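Local coordinates for protein 'Carboxyl esterase 2 (Tuber melanosporum Mel28, PDB 5MIF) that probably hydrolyses carboxylic esters, as an archaeal-like carboxylesterase of the alpha/beta hydrolase fold from a mycorrhizal truffle, at residues P56-R61 / W120-P125; V146-T151 / E161-A166; P209-Q214 / K275-L280; A268-L273 / G297-K302. All coordinates share one frame; numbering follows the deposited sequence.

Contacts 2 and 3 are buried and both reach the central mixed sheet, at strands 142-147 and 213-217 with 279-284; contacts 1 and 4 are only partly buried and lie on opposite sides of the chain's centre, their own centres about 32 Å apart. Contact 1 joins two loops through an arginine and apolar side chains, and it touches contact 2 where Arg61 and Trp120 meet Thr151. Contact 2 packs a strand end on a helix with a glutamine clamp. Contact 3 is parallel strand pairing, and in contact 4 an arginine of helix 290-302 holds the start of helix 270-273. The last two alternate along the chain and meet where Leu300 packs on Phe276 and Thr279.

Contact 1: residues P56-R61 / W120-P125; sequences PLPEIR and WVFGGP
Leu57 reaches Val121 and Phe122 with separate branches: its CD1 lies 3.7 Å from Val121 CG1, the two side chains crossing at about a right angle, while CD2 approaches Phe122 CZ. Pro58 follows with its ring carbon CD at the edge of the Phe122 ring, 4.0 Å from CE1. Its carbonyl turns to the same segment's arginine, as Arg61 NE donates to Pro58 O at 2.8 Å, close to the guanidinium plane. Arg61 is the largest contributor. Its chain bends at chi2 (-71°), which brings CD beside Phe122 CD1 at 3.9 Å. From there NH1 gives a 3.0 Å hydrogen bond to Val121 O, lying in the carbonyl plane on a lone pair, and passes 3.3 Å from Val121 CG1. Pro58 O and Val121 O at its edge help fix the guanidinium, and Leu57 CG lies above one face, offset toward its rim. The Arg61 backbone closes the junction, its O accepting from Gly123 N at 3.0 Å in a nearly straight bond (168°). The contact joins the loop after helix 37-47 to the one between strand 109-115 and helix 129-139 of the alpha/beta hydrolase fold. Arg61 NH1 also donates, more closely, to Thr151 O after strand 142-147, Phe53 meets the Phe122 ring edge-to-face, and Trp120 packs against helix 191-206 through Ala191 and Leu195.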
loop_
_atom_site.group_PDB
_atom_site.type_symbol
_atom_site.label_atom_id
_atom_site.label_comp_id
_atom_site.label_asym_id
_atom_site.label_seq_id
_atom_site.Cartn_x
_atom_site.Cartn_y
_atom_site.Cartn_z
ATOM N N PRO A 56 -29.239 -21.051 -13.742
ATOM C CA PRO A 56 -29.566 -19.862 -14.540
ATOM C C PRO A 56 -29.093 -18.567 -13.870
ATOM O O PRO A 56 -29.109 -18.475 -12.638
ATOM C CB PRO A 56 -31.098 -19.904 -14.619
ATOM C CG PRO A 56 -31.504 -20.595 -13.368
ATOM C CD PRO A 56 -30.425 -21.600 -13.061
ATOM N N LEU A 57 -28.674 -17.589 -14.669
ATOM C CA LEU A 57 -28.274 -16.291 -14.136
ATOM C C LEU A 57 -29.517 -15.487 -13.763
ATOM O O LEU A 57 -30.524 -15.540 -14.467
ATOM C CB LEU A 57 -27.426 -15.545 -15.168
ATOM C CG LEU A 57 -26.098 -16.230 -15.485
ATOM C CD1 LEU A 57 -25.428 -15.580 -16.681
ATOM C CD2 LEU A 57 -25.197 -16.161 -14.270
ATOM N N PRO A 58 -29.443 -14.712 -12.671
ATOM C CA PRO A 58 -30.506 -13.776 -12.287
ATOM C C PRO A 58 -30.732 -12.725 -13.369
ATOM O O PRO A 58 -29.817 -12.460 -14.149
ATOM C CB PRO A 58 -29.960 -13.121 -11.013
ATOM C CG PRO A 58 -28.896 -14.052 -10.520
ATOM C CD PRO A 58 -28.301 -14.665 -11.743
ATOM N N GLU A 59 -31.911 -12.129 -13.443
ATOM C CA GLU A 59 -32.080 -11.093 -14.447
ATOM C C GLU A 59 -31.785 -9.739 -13.812
ATOM O O GLU A 59 -31.569 -8.748 -14.506
ATOM C CB GLU A 59 -33.477 -11.136 -15.088
ATOM C CG GLU A 59 -33.651 -10.141 -16.256
ATOM C CD GLU A 59 -32.676 -10.341 -17.435
ATOM O OE1 GLU A 59 -31.983 -11.385 -17.514
ATOM O OE2 GLU A 59 -32.584 -9.417 -18.278
ATOM N N ILE A 60 -31.699 -9.706 -12.491
ATOM C CA ILE A 60 -31.140 -8.528 -11.862
ATOM C C ILE A 60 -29.660 -8.806 -11.621
ATOM O O ILE A 60 -29.304 -9.743 -10.910
ATOM C CB ILE A 60 -31.868 -8.183 -10.557
ATOM C CG1 ILE A 60 -33.308 -7.766 -10.871
ATOM C CG2 ILE A 60 -31.118 -7.102 -9.784
ATOM C CD1 ILE A 60 -33.414 -6.733 -11.965
ATOM N N ARG A 61 -28.798 -8.015 -12.256
ATOM C CA ARG A 61 -27.355 -8.259 -12.186
ATOM C C ARG A 61 -26.646 -7.256 -11.277
ATOM O O ARG A 61 -25.461 -7.403 -10.958
ATOM C CB ARG A 61 -26.725 -8.216 -13.578
ATOM C CG ARG A 61 -27.311 -9.151 -14.615
ATOM C CD ARG A 61 -26.951 -10.597 -14.321
ATOM N NE ARG A 61 -27.457 -11.483 -15.369
ATOM C CZ ARG A 61 -26.795 -11.765 -16.491
ATOM N NH1 ARG A 61 -25.577 -11.267 -16.700
ATOM N NH2 ARG A 61 -27.333 -12.564 -17.402
ATOM N N TRP A 120 -17.576 -9.776 -15.581
ATOM C CA TRP A 120 -18.260 -9.393 -16.824
ATOM C C TRP A 120 -19.747 -9.765 -16.828
ATOM O O TRP A 120 -20.453 -9.375 -17.750
ATOM C CB TRP A 120 -17.573 -10.010 -18.063
ATOM C CG TRP A 120 -16.131 -9.643 -18.197
ATOM C CD1 TRP A 120 -15.617 -8.434 -18.607
ATOM C CD2 TRP A 120 -15.006 -10.477 -17.896
ATOM N NE1 TRP A 120 -14.236 -8.477 -18.581
ATOM C CE2 TRP A 120 -13.838 -9.718 -18.152
ATOM C CE3 TRP A 120 -14.871 -11.793 -17.440
ATOM C CZ2 TRP A 120 -12.552 -10.235 -17.968
ATOM C CZ3 TRP A 120 -13.588 -12.310 -17.262
ATOM C CH2 TRP A 120 -12.448 -11.532 -17.527
ATOM N N VAL A 121 -20.203 -10.499 -15.803
ATOM C CA VAL A 121 -21.594 -10.955 -15.664
ATOM C C VAL A 121 -22.421 -10.118 -14.691
ATOM O O VAL A 121 -23.623 -9.935 -14.893
ATOM C CB VAL A 121 -21.674 -12.417 -15.153
ATOM C CG1 VAL A 121 -23.041 -13.025 -15.465
ATOM C CG2 VAL A 121 -20.582 -13.257 -15.749
ATOM N N PHE A 122 -21.781 -9.640 -13.622
ATOM C CA PHE A 122 -22.469 -8.880 -12.571
ATOM C C PHE A 122 -21.898 -7.478 -12.371
ATOM O O PHE A 122 -20.823 -7.138 -12.889
ATOM C CB PHE A 122 -22.413 -9.630 -11.233
ATOM C CG PHE A 122 -23.010 -11.006 -11.284
ATOM C CD1 PHE A 122 -24.364 -11.175 -11.502
ATOM C CD2 PHE A 122 -22.213 -12.130 -11.126
ATOM C CE1 PHE A 122 -24.922 -12.443 -11.560
ATOM C CE2 PHE A 122 -22.762 -13.403 -11.179
ATOM C CZ PHE A 122 -24.121 -13.554 -11.399
ATOM N N GLY A 123 -22.616 -6.678 -11.588
ATOM C CA GLY A 123 -22.135 -5.375 -11.180
ATOM C C GLY A 123 -22.842 -4.256 -11.911
ATOM O O GLY A 123 -23.576 -4.496 -12.871
ATOM N N GLY A 124 -22.611 -3.032 -11.447
ATOM C CA GLY A 124 -23.236 -1.845 -11.994
ATOM C C GLY A 124 -23.150 -0.783 -10.917
ATOM O O GLY A 124 -22.491 -1.004 -9.899
ATOM N N PRO A 125 -23.820 0.358 -11.117
ATOM C CA PRO A 125 -23.699 1.477 -10.174
ATOM C C PRO A 125 -24.151 1.145 -8.751
ATOM O O PRO A 125 -23.601 1.721 -7.811
ATOM C CB PRO A 125 -24.598 2.555 -10.790
ATOM C CG PRO A 125 -25.555 1.800 -11.685
ATOM C CD PRO A 125 -24.750 0.656 -12.222
#

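Contact 2: residues V146-T151 / E161-A166; sequences VDYTLT and EQCYAA
Gln162 clamps Thr149 with both ends of its side-chain amide, one to the backbone and one to the hydroxyl. Thr149 N donates to Gln162 OE1 at 2.7 Å, and Gln162 NE2 donates to Thr149 OG1 at 2.9 Å with the oxygen near the amide plane. The glutamine chain, extended beyond CG (chi2 -175°), spans from helix 158-173 to the loop leaving strand 142-147. OE1 also lies 3.4 Å from Tyr148 CB. Next to it, Cys163 SG makes an oblique sulfur-aromatic contact with the Tyr148 ring, 4.7 Å from its centroid. Farther along, Val146 CG1 approaches the same sulfur, while its CG2 packs on Ala166 CB at 4.0 Å. This is helix-on-sheet packing of the alpha/beta hydrolase fold. The Tyr148 hydroxyl bonds to His116 O. Gln162 is buried, and its amide finds an acceptor in Thr149 OG1 and a donor in Thr149 N (NE2 also has a weak bond to Asn89 O), which would hold it against rotation and tie the loop to the helix.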
loop_
_atom_site.group_PDB
_atom_site.type_symbol
_atom_site.label_atom_id
_atom_site.label_comp_id
_atom_site.label_asym_id
_atom_site.label_seq_id
_atom_site.Cartn_x
_atom_site.Cartn_y
_atom_site.Cartn_z
ATOM N N VAL A 146 -18.774 3.580 -16.228
ATOM C CA VAL A 146 -19.314 2.997 -17.448
ATOM C C VAL A 146 -20.119 1.736 -17.139
ATOM O O VAL A 146 -19.585 0.752 -16.642
ATOM C CB VAL A 146 -18.211 2.665 -18.444
ATOM C CG1 VAL A 146 -18.828 2.075 -19.707
ATOM C CG2 VAL A 146 -17.413 3.928 -18.775
ATOM N N ASP A 147 -21.414 1.791 -17.423
ATOM C CA ASP A 147 -22.311 0.672 -17.158
ATOM C C ASP A 147 -22.457 -0.175 -18.417
ATOM O O ASP A 147 -23.513 -0.204 -19.050
ATOM C CB ASP A 147 -23.669 1.208 -16.666
ATOM C CG ASP A 147 -24.533 0.140 -15.997
ATOM O OD1 ASP A 147 -24.038 -0.962 -15.668
ATOM O OD2 ASP A 147 -25.723 0.426 -15.774
ATOM N N TYR A 148 -21.373 -0.842 -18.794
ATOM C CA TYR A 148 -21.316 -1.604 -20.038
ATOM C C TYR A 148 -22.258 -2.827 -19.991
ATOM O O TYR A 148 -22.657 -3.282 -18.910
ATOM C CB TYR A 148 -19.874 -2.045 -20.309
ATOM C CG TYR A 148 -19.292 -2.843 -19.164
ATOM C CD1 TYR A 148 -19.455 -4.218 -19.102
ATOM C CD2 TYR A 148 -18.596 -2.217 -18.130
ATOM C CE1 TYR A 148 -18.929 -4.957 -18.058
ATOM C CE2 TYR A 148 -18.070 -2.951 -17.069
ATOM C CZ TYR A 148 -18.242 -4.316 -17.038
ATOM O OH TYR A 148 -17.722 -5.056 -15.989
ATOM N N THR A 149 -22.591 -3.372 -21.155
ATOM C CA THR A 149 -23.505 -4.511 -21.218
ATOM C C THR A 149 -22.861 -5.790 -20.676
ATOM O O THR A 149 -21.707 -6.103 -20.988
ATOM C CB THR A 149 -23.969 -4.760 -22.656
ATOM O OG1 THR A 149 -24.503 -3.546 -23.192
ATOM C CG2 THR A 149 -25.031 -5.852 -22.694
ATOM N N LEU A 150 -23.607 -6.525 -19.862
ATOM C CA LEU A 150 -23.086 -7.723 -19.211
ATOM C C LEU A 150 -23.222 -8.990 -20.067
ATOM O O LEU A 150 -24.101 -9.083 -20.921
ATOM C CB LEU A 150 -23.798 -7.913 -17.872
ATOM C CG LEU A 150 -23.644 -6.687 -16.959
ATOM C CD1 LEU A 150 -24.557 -6.738 -15.745
ATOM C CD2 LEU A 150 -22.199 -6.568 -16.490
ATOM N N THR A 151 -22.361 -9.973 -19.826
ATOM C CA THR A 151 -22.487 -11.272 -20.477
ATOM C C THR A 151 -23.676 -12.043 -19.880
ATOM O O THR A 151 -24.048 -11.811 -18.733
ATOM C CB THR A 151 -21.207 -12.104 -20.321
ATOM O OG1 THR A 151 -21.016 -12.405 -18.936
ATOM C CG2 THR A 151 -19.993 -11.344 -20.850
ATOM N N GLU A 161 -15.043 -2.562 -26.189
ATOM C CA GLU A 161 -15.260 -1.491 -27.154
ATOM C C GLU A 161 -16.296 -0.496 -26.653
ATOM O O GLU A 161 -16.239 0.684 -27.002
ATOM C CB GLU A 161 -15.655 -2.057 -28.518
ATOM C CG GLU A 161 -14.550 -2.890 -29.194
ATOM C CD GLU A 161 -13.335 -2.073 -29.636
ATOM O OE1 GLU A 161 -13.399 -0.829 -29.652
ATOM O OE2 GLU A 161 -12.313 -2.682 -30.012
ATOM N N GLN A 162 -17.254 -0.964 -25.855
ATOM C CA GLN A 162 -18.197 -0.044 -25.227
ATOM C C GLN A 162 -17.433 0.918 -24.321
ATOM O O GLN A 162 -17.630 2.131 -24.382
ATOM C CB GLN A 162 -19.247 -0.795 -24.399
ATOM C CG GLN A 162 -20.351 -1.464 -25.214
ATOM C CD GLN A 162 -21.417 -2.080 -24.329
ATOM O OE1 GLN A 162 -21.107 -2.777 -23.363
ATOM N NE2 GLN A 162 -22.681 -1.794 -24.633
ATOM N N CYS A 163 -16.561 0.355 -23.485
ATOM C CA CYS A 163 -15.759 1.139 -22.549
ATOM C C CYS A 163 -14.850 2.091 -23.304
ATOM O O CYS A 163 -14.743 3.266 -22.956
ATOM C CB CYS A 163 -14.936 0.226 -21.655
ATOM S SG CYS A 163 -15.927 -0.676 -20.482
ATOM N N TYR A 164 -14.200 1.580 -24.343
ATOM C CA TYR A 164 -13.359 2.426 -25.174
ATOM C C TYR A 164 -14.179 3.559 -25.784
ATOM O O TYR A 164 -13.769 4.718 -25.714
ATOM C CB TYR A 164 -12.656 1.617 -26.263
ATOM C CG TYR A 164 -11.829 2.492 -27.168
ATOM C CD1 TYR A 164 -10.565 2.905 -26.788
ATOM C CD2 TYR A 164 -12.329 2.937 -28.385
ATOM C CE1 TYR A 164 -9.808 3.717 -27.605
ATOM C CE2 TYR A 164 -11.587 3.749 -29.208
ATOM C CZ TYR A 164 -10.324 4.142 -28.815
ATOM O OH TYR A 164 -9.577 4.962 -29.638
ATOM N N ALA A 165 -15.345 3.240 -26.357
ATOM C CA ALA A 165 -16.158 4.262 -27.025
ATOM C C ALA A 165 -16.690 5.333 -26.058
ATOM O O ALA A 165 -16.776 6.518 -26.409
ATOM C CB ALA A 165 -17.340 3.602 -27.781
ATOM N N ALA A 166 -17.036 4.916 -24.844
ATOM C CA ALA A 166 -17.492 5.852 -23.820
ATOM C C ALA A 166 -16.378 6.831 -23.446
ATOM O O ALA A 166 -16.622 8.025 -23.250
ATOM C CB ALA A 166 -17.979 5.104 -22.586
#

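Contact 3: residues P209-Q214 / K275-L280; sequences PLPKFQ and KFPETL
Parallel strands 213-217 and 279-284 of the alpha/beta hydrolase sheet begin to pair here, with Gln214 opposite Thr279. Gln214 N donates to Glu278 O at 3.0 Å, and Gln214 O accepts from Leu280 N at 2.9 Å, so one residue bonds to the two neighbours of its partner, as parallel pairing requires. A short CA-H...O contact, from Thr279 CA to Gln214 O, adds to the pairing. The Gln214 and Thr279 side chains lie side by side, pointing the same way, on the face where Leu300 of helix 290-302 packs against Thr279. Thr279 OG1, set beside its own backbone N (chi1 -65°), donates to Pro277 O at 2.8 Å from above the carbonyl plane. An alanine in place of Thr279 would probably leave Pro277 O without this hydrogen bond and open a gap beside Gln214. Phe213 brings CZ to 3.7 Å from Leu280 CB, and Glu278 CG lies at the edge of its ring, 3.5 Å from CD1. Before the strands, the Leu210 side chain crosses the Pro277 ring at about a right angle, CD2 lying 4.1 Å from Pro277 CD, and the rings of Pro211 and Pro277 approach at their CG atoms, 4.0 Å apart. Outside the direct pairing, a water bridges the two segments, donating to Lys212 O at 3.2 Å and accepting from Glu278 N.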
loop_
_atom_site.group_PDB
_atom_site.type_symbol
_atom_site.label_atom_id
_atom_site.label_comp_id
_atom_site.label_asym_id
_atom_site.label_seq_id
_atom_site.Cartn_x
_atom_site.Cartn_y
_atom_site.Cartn_z
ATOM N N PRO A 209 -6.030 9.607 -26.794
ATOM C CA PRO A 209 -5.460 9.969 -25.486
ATOM C C PRO A 209 -5.591 8.918 -24.376
ATOM O O PRO A 209 -6.653 8.308 -24.165
ATOM C CB PRO A 209 -6.237 11.241 -25.112
ATOM C CG PRO A 209 -6.573 11.852 -26.427
ATOM C CD PRO A 209 -6.863 10.691 -27.345
ATOM N N LEU A 210 -4.466 8.709 -23.696
ATOM C CA LEU A 210 -4.343 7.867 -22.513
ATOM C C LEU A 210 -4.635 8.666 -21.261
ATOM O O LEU A 210 -4.486 9.876 -21.262
ATOM C CB LEU A 210 -2.930 7.278 -22.417
ATOM C CG LEU A 210 -2.560 6.118 -23.329
ATOM C CD1 LEU A 210 -1.052 5.927 -23.291
ATOM C CD2 LEU A 210 -3.304 4.837 -22.904
ATOM N N PRO A 211 -5.029 7.992 -20.175
ATOM C CA PRO A 211 -5.207 8.735 -18.922
ATOM C C PRO A 211 -3.862 9.134 -18.322
ATOM O O PRO A 211 -2.854 8.535 -18.688
ATOM C CB PRO A 211 -5.936 7.726 -18.028
ATOM C CG PRO A 211 -5.380 6.394 -18.488
ATOM C CD PRO A 211 -5.255 6.545 -19.996
ATOM N N LYS A 212 -3.847 10.106 -17.411
ATOM C CA LYS A 212 -2.610 10.495 -16.735
ATOM C C LYS A 212 -2.167 9.414 -15.756
ATOM O O LYS A 212 -0.984 9.273 -15.442
ATOM C CB LYS A 212 -2.789 11.821 -15.995
ATOM C CG LYS A 212 -2.309 13.042 -16.762
ATOM C CD LYS A 212 -2.449 14.290 -15.904
ATOM C CE LYS A 212 -2.360 15.561 -16.732
ATOM N NZ LYS A 212 -2.549 16.745 -15.848
ATOM N N PHE A 213 -3.133 8.648 -15.267
ATOM C CA PHE A 213 -2.875 7.707 -14.197
ATOM C C PHE A 213 -3.898 6.577 -14.230
ATOM O O PHE A 213 -5.075 6.807 -14.494
ATOM C CB PHE A 213 -2.890 8.437 -12.847
ATOM C CG PHE A 213 -2.481 7.583 -11.694
ATOM C CD1 PHE A 213 -1.205 7.046 -11.630
ATOM C CD2 PHE A 213 -3.358 7.350 -10.645
ATOM C CE1 PHE A 213 -0.818 6.257 -10.561
ATOM C CE2 PHE A 213 -2.980 6.570 -9.559
ATOM C CZ PHE A 213 -1.701 6.011 -9.523
ATOM N N GLN A 214 -3.439 5.357 -13.972
ATOM C CA GLN A 214 -4.306 4.186 -14.049
ATOM C C GLN A 214 -4.152 3.351 -12.793
ATOM O O GLN A 214 -3.029 3.098 -12.347
ATOM C CB GLN A 214 -3.976 3.347 -15.306
ATOM C CG GLN A 214 -4.651 1.965 -15.369
ATOM C CD GLN A 214 -4.366 1.216 -16.672
ATOM O OE1 GLN A 214 -5.289 0.887 -17.431
ATOM N NE2 GLN A 214 -3.084 0.927 -16.928
ATOM N N LYS A 275 4.227 1.798 -23.669
ATOM C CA LYS A 275 3.509 3.063 -23.812
ATOM C C LYS A 275 2.362 3.216 -22.812
ATOM O O LYS A 275 1.603 4.188 -22.885
ATOM C CB LYS A 275 2.960 3.212 -25.233
ATOM C CG LYS A 275 4.045 3.271 -26.315
ATOM C CD LYS A 275 3.467 3.539 -27.690
ATOM C CE LYS A 275 4.529 3.360 -28.771
ATOM N NZ LYS A 275 3.945 3.192 -30.139
ATOM N N PHE A 276 2.240 2.283 -21.871
ATOM C CA PHE A 276 1.163 2.382 -20.876
ATOM C C PHE A 276 1.307 3.616 -19.997
ATOM O O PHE A 276 2.406 4.128 -19.817
ATOM C CB PHE A 276 1.105 1.128 -19.988
ATOM C CG PHE A 276 -0.021 0.193 -20.335
ATOM C CD1 PHE A 276 -0.291 -0.142 -21.649
ATOM C CD2 PHE A 276 -0.835 -0.314 -19.342
ATOM C CE1 PHE A 276 -1.341 -0.998 -21.962
ATOM C CE2 PHE A 276 -1.898 -1.164 -19.647
ATOM C CZ PHE A 276 -2.145 -1.508 -20.950
ATOM N N PRO A 277 0.183 4.115 -19.470
ATOM C CA PRO A 277 0.244 5.252 -18.557
ATOM C C PRO A 277 0.846 4.800 -17.238
ATOM O O PRO A 277 0.883 3.595 -16.988
ATOM C CB PRO A 277 -1.228 5.646 -18.394
ATOM C CG PRO A 277 -1.957 4.351 -18.556
ATOM C CD PRO A 277 -1.193 3.598 -19.614
ATOM N N GLU A 278 1.324 5.719 -16.405
ATOM C CA GLU A 278 1.804 5.281 -15.110
ATOM C C GLU A 278 0.661 4.625 -14.341
ATOM O O GLU A 278 -0.485 5.094 -14.338
ATOM C CB GLU A 278 2.490 6.400 -14.328
ATOM C CG GLU A 278 1.669 7.386 -13.601
ATOM C CD GLU A 278 2.538 8.141 -12.596
ATOM O OE1 GLU A 278 3.475 7.521 -12.045
ATOM O OE2 GLU A 278 2.307 9.345 -12.377
ATOM N N THR A 279 0.996 3.497 -13.731
ATOM C CA THR A 279 0.008 2.582 -13.211
ATOM C C THR A 279 0.304 2.133 -11.782
ATOM O O THR A 279 1.445 1.808 -11.438
ATOM C CB THR A 279 -0.066 1.353 -14.131
ATOM O OG1 THR A 279 -0.555 1.763 -15.416
ATOM C CG2 THR A 279 -0.936 0.277 -13.534
ATOM N N LEU A 280 -0.728 2.135 -10.946
ATOM C CA LEU A 280 -0.652 1.530 -9.623
ATOM C C LEU A 280 -1.460 0.226 -9.605
ATOM O O LEU A 280 -2.655 0.220 -9.926
ATOM C CB LEU A 280 -1.174 2.498 -8.554
ATOM C CG LEU A 280 -1.485 1.893 -7.182
ATOM C CD1 LEU A 280 -0.215 1.404 -6.477
ATOM C CD2 LEU A 280 -2.204 2.898 -6.318
HETATM O O HOH W 1 1.198 8.525 -17.593
#

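Contact 4: residues A268-L273 / G297-K302; sequences ASDEDL and GRRLQK
Leu273, in the short helix 270-273, and Leu300, in helix 290-302, bring their CA atoms to 6.6 Å, the closest pair of the two backbones. Arg299, with CG anti to its backbone N (chi1 -178°), reaches across from helix 290-302 and takes Ala268 O end-on with two nitrogens, NH2 at 2.7 Å and NH1 at 3.0 Å. NH2 also forms a salt bridge to Asp270 OD1 at 2.9 Å; the N-H reaches OD1 nearly straight (171°), from the anti side and 30° out of the carboxylate plane. Leu273 CD1 covers one face of the guanidinium toward its rim, 3.3 Å from NH1. In this alpha/beta hydrolase fold, helix 290-302 follows strand 279-284, and the short helix precedes that strand. Ser269 is the N-cap of helix 270-273, its OG accepting from Asp272 N. An alanine in place of Arg299 would probably leave Asp270 without its salt-bridge mate and Ala268 O without both of these donors. Leu300 CD2 comes within 3.9 Å of Leu273 O, while Arg298 turns to a salt bridge with Glu285 of the second subunit.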
loop_
_atom_site.group_PDB
_atom_site.type_symbol
_atom_site.label_atom_id
_atom_site.label_comp_id
_atom_site.label_asym_id
_atom_site.label_seq_id
_atom_site.Cartn_x
_atom_site.Cartn_y
_atom_site.Cartn_z
ATOM N N ALA A 268 0.142 -8.457 -24.307
ATOM C CA ALA A 268 0.418 -7.447 -25.313
ATOM C C ALA A 268 1.914 -7.408 -25.596
ATOM O O ALA A 268 2.707 -7.970 -24.841
ATOM C CB ALA A 268 -0.091 -6.085 -24.866
ATOM N N SER A 269 2.299 -6.765 -26.690
ATOM C CA SER A 269 3.707 -6.671 -27.049
ATOM C C SER A 269 4.469 -5.715 -26.131
ATOM O O SER A 269 3.875 -4.816 -25.516
ATOM C CB SER A 269 3.864 -6.211 -28.493
ATOM O OG SER A 269 3.572 -4.829 -28.608
ATOM N N ASP A 270 5.779 -5.931 -26.033
ATOM C CA ASP A 270 6.678 -5.005 -25.344
ATOM C C ASP A 270 6.495 -3.585 -25.856
ATOM O O ASP A 270 6.453 -2.631 -25.079
ATOM C CB ASP A 270 8.140 -5.439 -25.526
ATOM C CG ASP A 270 8.535 -6.557 -24.594
ATOM O OD1 ASP A 270 7.698 -6.964 -23.765
ATOM O OD2 ASP A 270 9.679 -7.047 -24.699
ATOM N N GLU A 271 6.378 -3.452 -27.171
ATOM C CA GLU A 271 6.300 -2.138 -27.792
ATOM C C GLU A 271 5.036 -1.379 -27.374
ATOM O O GLU A 271 5.071 -0.167 -27.153
ATOM C CB GLU A 271 6.351 -2.275 -29.315
ATOM C CG GLU A 271 6.177 -0.951 -30.064
ATOM C CD GLU A 271 6.058 -1.135 -31.576
ATOM O OE1 GLU A 271 6.769 -2.008 -32.127
ATOM O OE2 GLU A 271 5.268 -0.393 -32.211
ATOM N N ASP A 272 3.918 -2.089 -27.267
ATOM C CA ASP A 272 2.663 -1.462 -26.825
ATOM C C ASP A 272 2.671 -1.163 -25.324
ATOM O O ASP A 272 2.348 -0.055 -24.913
ATOM C CB ASP A 272 1.467 -2.353 -27.155
ATOM C CG ASP A 272 1.170 -2.406 -28.640
ATOM O OD1 ASP A 272 1.560 -1.465 -29.378
ATOM O OD2 ASP A 272 0.542 -3.402 -29.063
ATOM N N LEU A 273 3.048 -2.156 -24.518
ATOM C CA LEU A 273 3.016 -2.018 -23.065
ATOM C C LEU A 273 3.941 -0.920 -22.566
ATOM O O LEU A 273 3.637 -0.249 -21.577
ATOM C CB LEU A 273 3.397 -3.330 -22.395
ATOM C CG LEU A 273 2.320 -4.402 -22.346
ATOM C CD1 LEU A 273 2.744 -5.491 -21.386
ATOM C CD2 LEU A 273 0.981 -3.798 -21.931
ATOM N N GLY A 297 2.522 -6.059 -13.568
ATOM C CA GLY A 297 3.262 -4.932 -13.030
ATOM C C GLY A 297 4.766 -5.030 -13.259
ATOM O O GLY A 297 5.389 -4.060 -13.702
ATOM N N ARG A 298 5.340 -6.207 -13.003
ATOM C CA ARG A 298 6.779 -6.423 -13.223
ATOM C C ARG A 298 7.126 -6.182 -14.682
ATOM O O ARG A 298 8.167 -5.609 -15.012
ATOM C CB ARG A 298 7.195 -7.837 -12.825
ATOM C CG ARG A 298 7.088 -8.114 -11.348
ATOM C CD ARG A 298 7.562 -9.513 -11.039
ATOM N NE ARG A 298 7.667 -9.757 -9.607
ATOM C CZ ARG A 298 6.944 -10.663 -8.953
ATOM N NH1 ARG A 298 6.052 -11.403 -9.607
ATOM N NH2 ARG A 298 7.110 -10.828 -7.643
ATOM N N ARG A 299 6.225 -6.608 -15.558
ATOM C CA ARG A 299 6.402 -6.398 -16.981
ATOM C C ARG A 299 6.386 -4.893 -17.335
ATOM O O ARG A 299 7.233 -4.425 -18.091
ATOM C CB ARG A 299 5.331 -7.181 -17.732
ATOM C CG ARG A 299 5.444 -7.081 -19.195
ATOM C CD ARG A 299 5.185 -8.395 -19.890
ATOM N NE ARG A 299 5.482 -8.159 -21.290
ATOM C CZ ARG A 299 4.615 -8.267 -22.280
ATOM N NH1 ARG A 299 3.376 -8.686 -22.043
ATOM N NH2 ARG A 299 5.012 -7.986 -23.513
ATOM N N LEU A 300 5.465 -4.128 -16.754
ATOM C CA LEU A 300 5.454 -2.674 -16.950
ATOM C C LEU A 300 6.740 -2.028 -16.426
ATOM O O LEU A 300 7.288 -1.108 -17.043
ATOM C CB LEU A 300 4.256 -2.037 -16.241
ATOM C CG LEU A 300 2.865 -2.419 -16.726
ATOM C CD1 LEU A 300 1.813 -1.798 -15.824
ATOM C CD2 LEU A 300 2.686 -1.943 -18.154
ATOM N N GLN A 301 7.213 -2.509 -15.281
ATOM C CA GLN A 301 8.427 -1.971 -14.673
ATOM C C GLN A 301 9.635 -2.157 -15.588
ATOM O O GLN A 301 10.354 -1.204 -15.884
ATOM C CB GLN A 301 8.693 -2.632 -13.328
ATOM C CG GLN A 301 7.849 -2.064 -12.200
ATOM C CD GLN A 301 8.111 -2.749 -10.878
ATOM O OE1 GLN A 301 8.870 -3.721 -10.803
ATOM N NE2 GLN A 301 7.502 -2.231 -9.814
ATOM N N LYS A 302 9.811 -3.381 -16.069
ATOM C CA LYS A 302 10.889 -3.741 -16.994
ATOM C C LYS A 302 10.878 -2.917 -18.283
ATOM O O LYS A 302 11.926 -2.643 -18.868
ATOM C CB LYS A 302 10.774 -5.229 -17.324
ATOM C CG LYS A 302 11.559 -5.704 -18.527
ATOM C CD LYS A 302 11.370 -7.206 -18.709
ATOM C CE LYS A 302 11.516 -7.623 -20.168
ATOM N NZ LYS A 302 12.154 -8.961 -20.295
#